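PDB 6K97: fusion DH from Streptomyces sp. MJ635-86F5, which probably acts as a dehydratase in biosynthesis of the macrolactam polyketide cremimycin, its split double hot dog domain joined here into one engineered chain. Local coordinates for residues E33-A38 against E246-H251; G52-R57 against S111-A116; V282-S287 against A315-G320. One frame throughout, in Å; residues are numbered along the deposited sequence.

Contact 1 (E33-A38 against E246-H251); sequences EHPLLA and EAFHVH
E80 OE2, from helix 75-88, is gripped by two N-H groups: the ring nitrogen H34 NE2 and the backbone nitrogen H249 N. The other oxygen of that carboxylate takes V250 N, so three donors from both segments converge on one side chain. H34 is tied down at its second nitrogen as well: L36 N donates to H34 ND1 at 3.2 Å, nearly straight at the hydrogen but tilted 31° out of the ring plane. With ND1 accepting from L36 N, H34 is probably the neutral NE2-H tautomer, its proton directed at the carboxylate.

In the double hot dog fold this loop-to-loop meeting joins the two fused parts of the chain. E33-A38 leads into strand 39-42 of the first part, and E246-H251 leads into helix 252-266 of the second, which H251 N-caps; since the covalent fusion is engineered, the pairing describes this construct.

H34 swings its CG anti to the backbone N and presents a ring face to the edge of F248 in an offset T-shaped pair, centroids 5.8 Å apart and planes almost perpendicular at 88°. H249 meets H34 rim to rim, H34 CD2 lying 4.0 Å from H249 CD2, and turns its NE2 to H84. P35 sits over the centre of the F248 face in a CH-pi contact, its CG 3.9 Å from the ring centroid. The same CG also touches A247 CB at 3.9 Å, while P35 CD is pressed to 3.3 Å from A247 O and lies over one face of H34, offset toward the rim. An alanine in place of F248 would probably leave the pyrrolidine without its aromatic bed and one face of H34 without its edge partner.

Contact 2 (G52-R57 against S111-A116); sequences GRLALR and SLLQVA
Four backbone hydrogen bonds of much the same length join the antiparallel strands here, within the first part of the fusion. G52 N donates to L113 O at 2.8 Å and L113 N returns a bond to G52 O; two residues on, L54 N reaches S111 O at a nearly straight 170°, and S111 N closes the pair on L54 O from above the carbonyl plane. R53 and L112 form the non-hydrogen-bonded pair between them, with R53 CA 3.5 Å from S111 O, and L112 bonds its backbone to H133 on the next strand.

The extended R53 side chain finds its charge partners beyond the two strands: NE forms a salt bridge with E135 and NH1 one with E58. Q114 NE2 donates to G28 O of the second subunit.

On the face carrying L54, S111 and L113, the two leucines lie side by side, pointing the same way, and touch through L54 CD2 and L113 CD2 at 4.0 Å. On this face L113 packs on L81 of helix 75-88, and strand 110-117 is flanked by strand 48-55 along one edge and strand 126-134 along the other.

Contact 3 (V282-S287 against A315-G320); sequences VRVHHS and AVVSVG
The antiparallel pair of strands 273-284 and 315-327 belongs to the predicted C-terminal hot dog fold, in the second part of the fusion. Strand 315-327 carries a classic beta bulge on its other edge, where V316 and V317 both face A308 of strand 303-309. R283 and S318 form the hydrogen-bonded pair. R283 N reaches S318 O at 3.1 Å and S318 N reaches R283 O at 3.0 Å, both nearly along the C=O axis. V282 with V319 and V284 with V317 are the non-hydrogen-bonded pairs to either side.

Their four valines share one face of the sheet. V282 CG2 and V319 CG1 lie alongside at 4.2 Å, whereas V284 CG2 meets V317 CG2 at 4.1 Å across an oblique crossing. V317 takes the rotamer with CG1 in the crowded position between N and the carbonyl carbon (chi1 55°), which swings CG2 to 3.4 Å from R283 O. On the other face R283 bends its chain away and forms a salt bridge to E93.

Beyond V284 the segment leaves its strand, yet bonding goes on. H285 N donates to V316 O at 2.7 Å, from above the carbonyl plane. The edge of the H285 ring is turned to V317 N and to the hydroxyl S318 OG, the latter 4.2 Å from H285 NE2, too long for a bond. H286 adds a bond of its own: its ND1 donates to A315 O at 3.2 Å, within the ring plane and nearly along the C=O axis.

Among the hydrogen bonds joining the two segments, this last one alone depends on a side chain. The others run between backbone atoms, while the H286 bond requires a proton on ND1, so it is consistent with either the ND1-H tautomer or the charged imidazolium.

How the contacts relate
Contact 1 stands between the other two, touching both. Its centre is 13 Å from that of contact 2, which it meets by packing: L37 CD2 approaches G52 N at 4.2 Å and L36 O lies 4.2 Å from L113 CD2. Contact 3, 16 Å from contact 1 between centres, is joined to it by a probable hydrogen bond between H249 ND1 and S287 OG at 3.0 Å, and by V250 CG2 packing on V284 CG2. Contacts 2 and 3 lie in different parts of the fusion, nearest atoms about 14 Å apart, and only contact 1 crosses between them. H251 of contact 1 opens helix 252-266, which in dehydratases of this family probably carries part of the active site.

Contact 1 (E33-A38 against E246-H251)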
ATOM      1  N   GLU A  33     -12.707  -6.637  -2.852  1.00 47.21           N
ATOM      2  CA  GLU A  33     -13.264  -7.954  -3.247  1.00 49.16           C
ATOM      3  C   GLU A  33     -12.780  -8.280  -4.653  1.00 43.94           C
ATOM      4  O   GLU A  33     -13.247  -7.704  -5.622  1.00 47.13           O
ATOM      5  CB  GLU A  33     -14.806  -7.985  -3.186  1.00 51.19           C
ATOM      6  CG  GLU A  33     -15.372  -7.984  -1.761  1.00 60.52           C
ATOM      7  CD  GLU A  33     -15.291  -6.622  -1.023  1.00 66.75           C
ATOM      8  OE1 GLU A  33     -15.610  -5.561  -1.620  1.00 65.86           O
ATOM      9  OE2 GLU A  33     -14.918  -6.605   0.181  1.00 72.98           O
ATOM     10  N   HIS A  34     -11.835  -9.196  -4.763  1.00 41.77           N
ATOM     11  CA  HIS A  34     -11.417  -9.706  -6.073  1.00 38.44           C
ATOM     12  C   HIS A  34     -10.724 -11.020  -5.879  1.00 36.29           C
ATOM     13  O   HIS A  34     -10.076 -11.204  -4.893  1.00 37.71           O
ATOM     14  CB  HIS A  34     -10.477  -8.698  -6.727  1.00 38.51           C
ATOM     15  CG  HIS A  34     -10.206  -8.971  -8.161  1.00 37.09           C
ATOM     16  ND1 HIS A  34      -9.105  -9.679  -8.590  1.00 37.14           N
ATOM     17  CD2 HIS A  34     -10.910  -8.668  -9.268  1.00 38.26           C
ATOM     18  CE1 HIS A  34      -9.129  -9.766  -9.905  1.00 35.27           C
ATOM     19  NE2 HIS A  34     -10.211  -9.157 -10.341  1.00 35.96           N
ATOM     20  N   PRO A  35     -10.786 -11.929  -6.855  1.00 36.21           N
ATOM     21  CA  PRO A  35     -10.104 -13.223  -6.674  1.00 35.33           C
ATOM     22  C   PRO A  35      -8.552 -13.210  -6.575  1.00 36.72           C
ATOM     23  O   PRO A  35      -7.999 -14.153  -6.045  1.00 38.11           O
ATOM     24  CB  PRO A  35     -10.553 -14.035  -7.887  1.00 36.07           C
ATOM     25  CG  PRO A  35     -11.867 -13.410  -8.284  1.00 38.12           C
ATOM     26  CD  PRO A  35     -11.682 -11.926  -8.019  1.00 37.06           C
ATOM     27  N   LEU A  36      -7.872 -12.198  -7.110  1.00 37.48           N
ATOM     28  CA  LEU A  36      -6.394 -12.080  -7.062  1.00 38.33           C
ATOM     29  C   LEU A  36      -5.823 -10.952  -6.183  1.00 39.08           C
ATOM     30  O   LEU A  36      -4.634 -10.834  -6.049  1.00 43.15           O
ATOM     31  CB  LEU A  36      -5.852 -11.873  -8.471  1.00 36.39           C
ATOM     32  CG  LEU A  36      -6.313 -12.934  -9.473  1.00 36.90           C
ATOM     33  CD1 LEU A  36      -5.976 -12.590 -10.922  1.00 36.55           C
ATOM     34  CD2 LEU A  36      -5.744 -14.302  -9.142  1.00 37.24           C
ATOM     35  N   LEU A  37      -6.660 -10.102  -5.600  1.00 40.68           N
ATOM     36  CA  LEU A  37      -6.193  -8.995  -4.773  1.00 37.07           C
ATOM     37  C   LEU A  37      -6.929  -9.018  -3.453  1.00 38.56           C
ATOM     38  O   LEU A  37      -8.134  -9.247  -3.417  1.00 44.42           O
ATOM     39  CB  LEU A  37      -6.418  -7.678  -5.482  1.00 35.69           C
ATOM     40  CG  LEU A  37      -5.669  -7.531  -6.803  1.00 35.51           C
ATOM     41  CD1 LEU A  37      -6.140  -6.329  -7.586  1.00 35.87           C
ATOM     42  CD2 LEU A  37      -4.186  -7.439  -6.553  1.00 35.06           C
ATOM     43  N   ALA A  38      -6.195  -8.795  -2.371  1.00 38.38           N
ATOM     44  CA  ALA A  38      -6.752  -8.709  -1.034  1.00 40.25           C
ATOM     45  C   ALA A  38      -7.043  -7.245  -0.544  1.00 40.97           C
ATOM     46  O   ALA A  38      -7.992  -7.041   0.185  1.00 45.92           O
ATOM     47  CB  ALA A  38      -5.805  -9.402  -0.068  1.00 40.91           C
ATOM     48  N   GLU A 246     -18.363 -14.928 -12.850  1.00 33.16           N
ATOM     49  CA  GLU A 246     -19.132 -13.884 -12.168  1.00 33.74           C
ATOM     50  C   GLU A 246     -18.316 -13.111 -11.107  1.00 33.65           C
ATOM     51  O   GLU A 246     -18.677 -11.971 -10.702  1.00 36.70           O
ATOM     52  CB  GLU A 246     -20.419 -14.497 -11.557  1.00 34.57           C
ATOM     53  CG  GLU A 246     -21.419 -15.031 -12.593  1.00 34.41           C
ATOM     54  CD  GLU A 246     -21.062 -16.398 -13.185  1.00 35.00           C
ATOM     55  OE1 GLU A 246     -19.979 -16.953 -12.869  1.00 38.80           O
ATOM     56  OE2 GLU A 246     -21.781 -16.902 -14.049  1.00 34.05           O
ATOM     57  N   ALA A 247     -17.226 -13.690 -10.631  1.00 31.92           N
ATOM     58  CA  ALA A 247     -16.403 -13.025  -9.633  1.00 31.82           C
ATOM     59  C   ALA A 247     -15.337 -12.094 -10.223  1.00 31.43           C
ATOM     60  O   ALA A 247     -14.651 -11.401  -9.474  1.00 30.25           O
ATOM     61  CB  ALA A 247     -15.726 -14.067  -8.748  1.00 34.47           C
ATOM     62  N   PHE A 248     -15.179 -12.090 -11.549  1.00 30.24           N
ATOM     63  CA  PHE A 248     -14.176 -11.259 -12.171  1.00 30.28           C
ATOM     64  C   PHE A 248     -14.755 -10.168 -13.039  1.00 30.39           C
ATOM     65  O   PHE A 248     -15.901 -10.265 -13.566  1.00 30.96           O
ATOM     66  CB  PHE A 248     -13.358 -12.102 -13.141  1.00 32.28           C
ATOM     67  CG  PHE A 248     -12.451 -13.126 -12.517  1.00 31.49           C
ATOM     68  CD1 PHE A 248     -11.166 -12.813 -12.229  1.00 32.42           C
ATOM     69  CD2 PHE A 248     -12.849 -14.423 -12.401  1.00 34.88           C
ATOM     70  CE1 PHE A 248     -10.290 -13.752 -11.744  1.00 34.46           C
ATOM     71  CE2 PHE A 248     -11.985 -15.406 -11.903  1.00 36.36           C
ATOM     72  CZ  PHE A 248     -10.693 -15.058 -11.577  1.00 36.52           C
ATOM     73  N   HIS A 249     -13.930  -9.165 -13.325  1.00 30.86           N
ATOM     74  CA  HIS A 249     -14.333  -8.190 -14.354  1.00 32.53           C
ATOM     75  C   HIS A 249     -14.509  -8.935 -15.658  1.00 32.93           C
ATOM     76  O   HIS A 249     -15.608  -8.945 -16.175  1.00 33.90           O
ATOM     77  CB  HIS A 249     -13.404  -7.009 -14.416  1.00 29.81           C
ATOM     78  CG  HIS A 249     -13.404  -6.266 -13.120  1.00 33.33           C
ATOM     79  ND1 HIS A 249     -14.461  -5.476 -12.730  1.00 34.16           N
ATOM     80  CD2 HIS A 249     -12.555  -6.303 -12.068  1.00 31.77           C
ATOM     81  CE1 HIS A 249     -14.201  -4.962 -11.549  1.00 33.03           C
ATOM     82  NE2 HIS A 249     -13.075  -5.483 -11.110  1.00 31.67           N
ATOM     83  N   VAL A 250     -13.443  -9.590 -16.114  1.00 32.40           N
ATOM     84  CA  VAL A 250     -13.517 -10.587 -17.177  1.00 32.48           C
ATOM     85  C   VAL A 250     -12.518 -11.747 -16.914  1.00 30.32           C
ATOM     86  O   VAL A 250     -11.349 -11.558 -16.903  1.00 30.21           O
ATOM     87  CB  VAL A 250     -13.185  -9.987 -18.550  1.00 33.75           C
ATOM     88  CG1 VAL A 250     -13.481 -11.014 -19.614  1.00 34.40           C
ATOM     89  CG2 VAL A 250     -13.980  -8.731 -18.822  1.00 35.52           C
ATOM     90  N   HIS A 251     -13.045 -12.938 -16.729  1.00 32.74           N
ATOM     91  CA  HIS A 251     -12.321 -14.099 -16.347  1.00 32.06           C
ATOM     92  C   HIS A 251     -11.190 -14.192 -17.360  1.00 30.54           C
ATOM     93  O   HIS A 251     -11.431 -14.240 -18.547  1.00 27.51           O
ATOM     94  CB  HIS A 251     -13.249 -15.350 -16.373  1.00 33.11           C
ATOM     95  CG  HIS A 251     -12.686 -16.559 -15.655  1.00 33.99           C
ATOM     96  ND1 HIS A 251     -11.502 -17.155 -16.014  1.00 33.22           N
ATOM     97  CD2 HIS A 251     -13.155 -17.289 -14.614  1.00 35.51           C
ATOM     98  CE1 HIS A 251     -11.262 -18.192 -15.231  1.00 33.91           C
ATOM     99  NE2 HIS A 251     -12.252 -18.296 -14.371  1.00 34.97           N
TER

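Contact 2 (G52-R57 against S111-A116)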
ATOM      1  N   GLY A  52      -1.858  -8.409  -3.213  1.00 41.13           N
ATOM      2  CA  GLY A  52      -2.355  -9.764  -3.003  1.00 42.83           C
ATOM      3  C   GLY A  52      -1.231 -10.759  -3.020  1.00 45.24           C
ATOM      4  O   GLY A  52      -0.110 -10.459  -3.443  1.00 44.60           O
ATOM      5  N   ARG A  53      -1.543 -11.953  -2.547  1.00 52.14           N
ATOM      6  CA  ARG A  53      -0.601 -13.064  -2.537  1.00 55.81           C
ATOM      7  C   ARG A  53      -0.951 -13.939  -3.724  1.00 52.68           C
ATOM      8  O   ARG A  53      -2.122 -14.257  -3.939  1.00 47.67           O
ATOM      9  CB  ARG A  53      -0.732 -13.875  -1.239  1.00 61.64           C
ATOM     10  CG  ARG A  53       0.285 -15.003  -1.116  1.00 73.70           C
ATOM     11  CD  ARG A  53       0.194 -15.709   0.234  1.00 83.05           C
ATOM     12  NE  ARG A  53       1.249 -16.716   0.362  1.00 89.89           N
ATOM     13  CZ  ARG A  53       1.129 -18.004   0.015  1.00 99.41           C
ATOM     14  NH1 ARG A  53      -0.018 -18.485  -0.472  1.00111.14           N
ATOM     15  NH2 ARG A  53       2.155 -18.832   0.163  1.00 90.51           N
ATOM     16  N   LEU A  54       0.060 -14.341  -4.486  1.00 48.29           N
ATOM     17  CA  LEU A  54      -0.159 -15.222  -5.612  1.00 47.65           C
ATOM     18  C   LEU A  54       0.622 -16.542  -5.545  1.00 48.55           C
ATOM     19  O   LEU A  54       1.847 -16.591  -5.720  1.00 48.12           O
ATOM     20  CB  LEU A  54       0.174 -14.474  -6.870  1.00 51.22           C
ATOM     21  CG  LEU A  54      -0.307 -15.123  -8.152  1.00 52.33           C
ATOM     22  CD1 LEU A  54      -1.728 -15.639  -8.061  1.00 49.96           C
ATOM     23  CD2 LEU A  54      -0.196 -14.059  -9.212  1.00 56.36           C
ATOM     24  N   ALA A  55      -0.114 -17.623  -5.281  1.00 47.02           N
ATOM     25  CA  ALA A  55       0.457 -18.954  -5.129  1.00 45.62           C
ATOM     26  C   ALA A  55      -0.297 -19.974  -5.968  1.00 43.15           C
ATOM     27  O   ALA A  55      -1.487 -20.074  -5.925  1.00 44.93           O
ATOM     28  CB  ALA A  55       0.437 -19.376  -3.667  1.00 45.97           C
ATOM     29  N   LEU A  56       0.420 -20.775  -6.716  1.00 46.97           N
ATOM     30  CA  LEU A  56      -0.221 -21.743  -7.579  1.00 49.34           C
ATOM     31  C   LEU A  56      -1.111 -22.686  -6.774  1.00 54.68           C
ATOM     32  O   LEU A  56      -2.145 -23.096  -7.258  1.00 60.47           O
ATOM     33  CB  LEU A  56       0.837 -22.485  -8.372  1.00 48.23           C
ATOM     34  CG  LEU A  56       0.364 -23.238  -9.602  1.00 48.63           C
ATOM     35  CD1 LEU A  56      -0.411 -22.372 -10.537  1.00 47.22           C
ATOM     36  CD2 LEU A  56       1.557 -23.872 -10.301  1.00 48.05           C
ATOM     37  N   ARG A  57      -0.727 -22.999  -5.540  1.00 59.72           N
ATOM     38  CA  ARG A  57      -1.492 -23.919  -4.705  1.00 59.51           C
ATOM     39  C   ARG A  57      -2.848 -23.367  -4.360  1.00 60.64           C
ATOM     40  O   ARG A  57      -3.787 -24.135  -4.216  1.00 64.25           O
ATOM     41  CB  ARG A  57      -0.738 -24.228  -3.412  1.00 67.16           C
ATOM     42  CG  ARG A  57       0.573 -24.967  -3.650  1.00 74.79           C
ATOM     43  CD  ARG A  57       1.337 -25.239  -2.356  1.00 81.65           C
ATOM     44  NE  ARG A  57       0.937 -26.505  -1.741  1.00 89.95           N
ATOM     45  CZ  ARG A  57       1.575 -27.674  -1.865  1.00 91.68           C
ATOM     46  NH1 ARG A  57       2.693 -27.798  -2.588  1.00 88.49           N
ATOM     47  NH2 ARG A  57       1.078 -28.745  -1.247  1.00 94.12           N
ATOM     48  N   SER A 111       4.164 -15.502  -4.518  1.00 48.90           N
ATOM     49  CA  SER A 111       4.636 -14.191  -4.876  1.00 45.38           C
ATOM     50  C   SER A 111       3.782 -13.136  -4.183  1.00 44.21           C
ATOM     51  O   SER A 111       2.575 -13.248  -4.105  1.00 43.55           O
ATOM     52  CB  SER A 111       4.531 -14.026  -6.392  1.00 46.78           C
ATOM     53  OG  SER A 111       5.633 -14.534  -7.109  1.00 46.70           O
ATOM     54  N   LEU A 112       4.415 -12.072  -3.726  1.00 44.64           N
ATOM     55  CA  LEU A 112       3.671 -10.865  -3.416  1.00 43.15           C
ATOM     56  C   LEU A 112       3.365 -10.150  -4.726  1.00 40.64           C
ATOM     57  O   LEU A 112       4.247  -9.891  -5.489  1.00 47.09           O
ATOM     58  CB  LEU A 112       4.441  -9.950  -2.487  1.00 41.67           C
ATOM     59  CG  LEU A 112       4.986 -10.561  -1.197  1.00 45.07           C
ATOM     60  CD1 LEU A 112       5.398  -9.424  -0.292  1.00 46.64           C
ATOM     61  CD2 LEU A 112       3.977 -11.473  -0.499  1.00 47.62           C
ATOM     62  N   LEU A 113       2.113  -9.825  -4.953  1.00 39.70           N
ATOM     63  CA  LEU A 113       1.637  -9.160  -6.168  1.00 38.38           C
ATOM     64  C   LEU A 113       1.080  -7.762  -5.848  1.00 38.01           C
ATOM     65  O   LEU A 113       0.271  -7.575  -4.906  1.00 36.60           O
ATOM     66  CB  LEU A 113       0.507 -10.002  -6.748  1.00 37.20           C
ATOM     67  CG  LEU A 113      -0.044  -9.473  -8.045  1.00 41.91           C
ATOM     68  CD1 LEU A 113       1.006  -9.478  -9.151  1.00 38.92           C
ATOM     69  CD2 LEU A 113      -1.285 -10.293  -8.441  1.00 43.72           C
ATOM     70  N   GLN A 114       1.458  -6.799  -6.664  1.00 38.82           N
ATOM     71  CA  GLN A 114       1.100  -5.387  -6.444  1.00 39.62           C
ATOM     72  C   GLN A 114       0.725  -4.676  -7.744  1.00 39.66           C
ATOM     73  O   GLN A 114       1.374  -4.849  -8.775  1.00 40.52           O
ATOM     74  CB  GLN A 114       2.207  -4.625  -5.739  1.00 40.19           C
ATOM     75  CG  GLN A 114       2.341  -5.144  -4.306  1.00 44.22           C
ATOM     76  CD  GLN A 114       3.186  -4.305  -3.346  1.00 45.14           C
ATOM     77  OE1 GLN A 114       3.939  -3.375  -3.743  1.00 45.23           O
ATOM     78  NE2 GLN A 114       3.074  -4.653  -2.057  1.00 43.24           N
ATOM     79  N   VAL A 115      -0.307  -3.847  -7.656  1.00 38.34           N
ATOM     80  CA  VAL A 115      -0.660  -2.927  -8.692  1.00 35.20           C
ATOM     81  C   VAL A 115      -0.573  -1.541  -8.118  1.00 36.64           C
ATOM     82  O   VAL A 115      -1.210  -1.261  -7.124  1.00 40.68           O
ATOM     83  CB  VAL A 115      -2.097  -3.167  -9.161  1.00 35.12           C
ATOM     84  CG1 VAL A 115      -2.432  -2.206 -10.288  1.00 34.43           C
ATOM     85  CG2 VAL A 115      -2.302  -4.627  -9.602  1.00 33.03           C
ATOM     86  N   ALA A 116       0.205  -0.653  -8.745  1.00 39.15           N
ATOM     87  CA  ALA A 116       0.280   0.747  -8.336  1.00 36.42           C
ATOM     88  C   ALA A 116      -0.320   1.656  -9.390  1.00 37.45           C
ATOM     89  O   ALA A 116       0.020   1.549 -10.584  1.00 35.90           O
ATOM     90  CB  ALA A 116       1.697   1.143  -8.098  1.00 36.59           C
TER

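Contact 3 (V282-S287 against A315-G320)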
ATOM      1  N   VAL A 282      -8.775  -1.074 -23.913  1.00 34.52           N
ATOM      2  CA  VAL A 282      -9.587  -2.146 -23.318  1.00 35.13           C
ATOM      3  C   VAL A 282     -10.685  -1.507 -22.444  1.00 37.98           C
ATOM      4  O   VAL A 282     -10.373  -0.748 -21.547  1.00 39.92           O
ATOM      5  CB  VAL A 282      -8.753  -3.076 -22.449  1.00 30.64           C
ATOM      6  CG1 VAL A 282      -9.589  -4.218 -21.996  1.00 30.80           C
ATOM      7  CG2 VAL A 282      -7.577  -3.613 -23.227  1.00 32.43           C
ATOM      8  N   ARG A 283     -11.944  -1.742 -22.797  1.00 39.63           N
ATOM      9  CA  ARG A 283     -13.099  -1.111 -22.172  1.00 40.87           C
ATOM     10  C   ARG A 283     -14.095  -2.215 -21.896  1.00 38.92           C
ATOM     11  O   ARG A 283     -14.477  -2.917 -22.808  1.00 38.20           O
ATOM     12  CB  ARG A 283     -13.720  -0.098 -23.122  1.00 50.98           C
ATOM     13  CG  ARG A 283     -14.853   0.718 -22.469  1.00 64.47           C
ATOM     14  CD  ARG A 283     -15.516   1.752 -23.384  1.00 69.03           C
ATOM     15  NE  ARG A 283     -15.003   3.105 -23.114  1.00 80.91           N
ATOM     16  CZ  ARG A 283     -13.918   3.631 -23.683  1.00 78.97           C
ATOM     17  NH1 ARG A 283     -13.211   2.933 -24.575  1.00 80.58           N
ATOM     18  NH2 ARG A 283     -13.528   4.850 -23.346  1.00 70.09           N
ATOM     19  N   VAL A 284     -14.399  -2.457 -20.622  1.00 36.09           N
ATOM     20  CA  VAL A 284     -15.381  -3.433 -20.221  1.00 35.44           C
ATOM     21  C   VAL A 284     -16.659  -2.695 -19.915  1.00 35.79           C
ATOM     22  O   VAL A 284     -16.605  -1.774 -19.140  1.00 33.13           O
ATOM     23  CB  VAL A 284     -14.985  -4.127 -18.956  1.00 34.68           C
ATOM     24  CG1 VAL A 284     -16.065  -5.087 -18.516  1.00 36.26           C
ATOM     25  CG2 VAL A 284     -13.722  -4.902 -19.200  1.00 41.92           C
ATOM     26  N   HIS A 285     -17.794  -3.090 -20.517  1.00 36.21           N
ATOM     27  CA  HIS A 285     -19.080  -2.400 -20.263  1.00 38.73           C
ATOM     28  C   HIS A 285     -19.885  -3.103 -19.153  1.00 38.83           C
ATOM     29  O   HIS A 285     -20.702  -2.481 -18.501  1.00 40.18           O
ATOM     30  CB  HIS A 285     -19.925  -2.282 -21.548  1.00 41.57           C
ATOM     31  CG  HIS A 285     -19.161  -1.784 -22.736  1.00 45.94           C
ATOM     32  ND1 HIS A 285     -19.036  -0.446 -23.036  1.00 49.59           N
ATOM     33  CD2 HIS A 285     -18.432  -2.446 -23.666  1.00 49.69           C
ATOM     34  CE1 HIS A 285     -18.301  -0.306 -24.124  1.00 51.81           C
ATOM     35  NE2 HIS A 285     -17.898  -1.504 -24.508  1.00 54.76           N
ATOM     36  N   HIS A 286     -19.698  -4.408 -18.964  1.00 37.04           N
ATOM     37  CA  HIS A 286     -20.357  -5.152 -17.861  1.00 35.72           C
ATOM     38  C   HIS A 286     -19.429  -6.281 -17.379  1.00 34.18           C
ATOM     39  O   HIS A 286     -18.878  -6.982 -18.147  1.00 34.83           O
ATOM     40  CB  HIS A 286     -21.677  -5.757 -18.321  1.00 35.88           C
ATOM     41  CG  HIS A 286     -22.693  -4.748 -18.723  1.00 39.19           C
ATOM     42  ND1 HIS A 286     -22.986  -4.467 -20.046  1.00 40.83           N
ATOM     43  CD2 HIS A 286     -23.449  -3.913 -17.988  1.00 38.74           C
ATOM     44  CE1 HIS A 286     -23.931  -3.555 -20.106  1.00 39.74           C
ATOM     45  NE2 HIS A 286     -24.233  -3.207 -18.873  1.00 41.99           N
ATOM     46  N   SER A 287     -19.290  -6.404 -16.090  1.00 33.65           N
ATOM     47  CA  SER A 287     -18.395  -7.291 -15.439  1.00 30.85           C
ATOM     48  C   SER A 287     -19.080  -8.610 -15.294  1.00 30.70           C
ATOM     49  O   SER A 287     -20.265  -8.662 -15.399  1.00 30.14           O
ATOM     50  CB  SER A 287     -18.112  -6.789 -14.000  1.00 30.14           C
ATOM     51  OG  SER A 287     -17.193  -5.679 -14.013  1.00 31.81           O
ATOM     52  N   ALA A 315     -23.488  -5.894 -24.886  1.00 39.77           N
ATOM     53  CA  ALA A 315     -22.081  -5.623 -25.128  1.00 37.17           C
ATOM     54  C   ALA A 315     -21.284  -5.832 -23.818  1.00 39.02           C
ATOM     55  O   ALA A 315     -21.676  -5.338 -22.781  1.00 47.56           O
ATOM     56  CB  ALA A 315     -21.947  -4.202 -25.619  1.00 35.65           C
ATOM     57  N   VAL A 316     -20.197  -6.576 -23.842  1.00 36.66           N
ATOM     58  CA  VAL A 316     -19.444  -6.845 -22.627  1.00 36.31           C
ATOM     59  C   VAL A 316     -18.089  -6.174 -22.671  1.00 35.43           C
ATOM     60  O   VAL A 316     -17.725  -5.459 -21.736  1.00 39.47           O
ATOM     61  CB  VAL A 316     -19.219  -8.344 -22.420  1.00 37.60           C
ATOM     62  CG1 VAL A 316     -18.206  -8.638 -21.325  1.00 36.89           C
ATOM     63  CG2 VAL A 316     -20.521  -9.019 -22.128  1.00 39.24           C
ATOM     64  N   VAL A 317     -17.301  -6.441 -23.705  1.00 34.23           N
ATOM     65  CA  VAL A 317     -15.966  -5.871 -23.752  1.00 33.58           C
ATOM     66  C   VAL A 317     -15.554  -5.619 -25.143  1.00 32.45           C
ATOM     67  O   VAL A 317     -15.948  -6.343 -26.064  1.00 35.96           O
ATOM     68  CB  VAL A 317     -14.949  -6.779 -23.048  1.00 35.14           C
ATOM     69  CG1 VAL A 317     -14.975  -8.155 -23.616  1.00 35.45           C
ATOM     70  CG2 VAL A 317     -13.548  -6.222 -23.129  1.00 38.38           C
ATOM     71  N   SER A 318     -14.775  -4.570 -25.316  1.00 33.21           N
ATOM     72  CA  SER A 318     -14.070  -4.343 -26.576  1.00 35.79           C
ATOM     73  C   SER A 318     -12.579  -4.040 -26.329  1.00 33.86           C
ATOM     74  O   SER A 318     -12.219  -3.536 -25.250  1.00 35.52           O
ATOM     75  CB  SER A 318     -14.768  -3.223 -27.363  1.00 37.84           C
ATOM     76  OG  SER A 318     -14.483  -1.975 -26.835  1.00 38.13           O
ATOM     77  N   VAL A 319     -11.742  -4.349 -27.330  1.00 33.35           N
ATOM     78  CA  VAL A 319     -10.282  -4.181 -27.269  1.00 32.77           C
ATOM     79  C   VAL A 319      -9.869  -3.489 -28.522  1.00 34.10           C
ATOM     80  O   VAL A 319      -9.981  -4.050 -29.611  1.00 38.43           O
ATOM     81  CB  VAL A 319      -9.559  -5.517 -27.151  1.00 33.15           C
ATOM     82  CG1 VAL A 319      -8.064  -5.359 -26.968  1.00 33.75           C
ATOM     83  CG2 VAL A 319     -10.120  -6.295 -25.986  1.00 33.68           C
ATOM     84  N   GLY A 320      -9.394  -2.254 -28.388  1.00 35.09           N
ATOM     85  CA  GLY A 320      -8.912  -1.501 -29.540  1.00 34.87           C
ATOM     86  C   GLY A 320      -7.892  -2.312 -30.272  1.00 35.77           C
ATOM     87  O   GLY A 320      -7.940  -2.417 -31.467  1.00 37.88           O
TER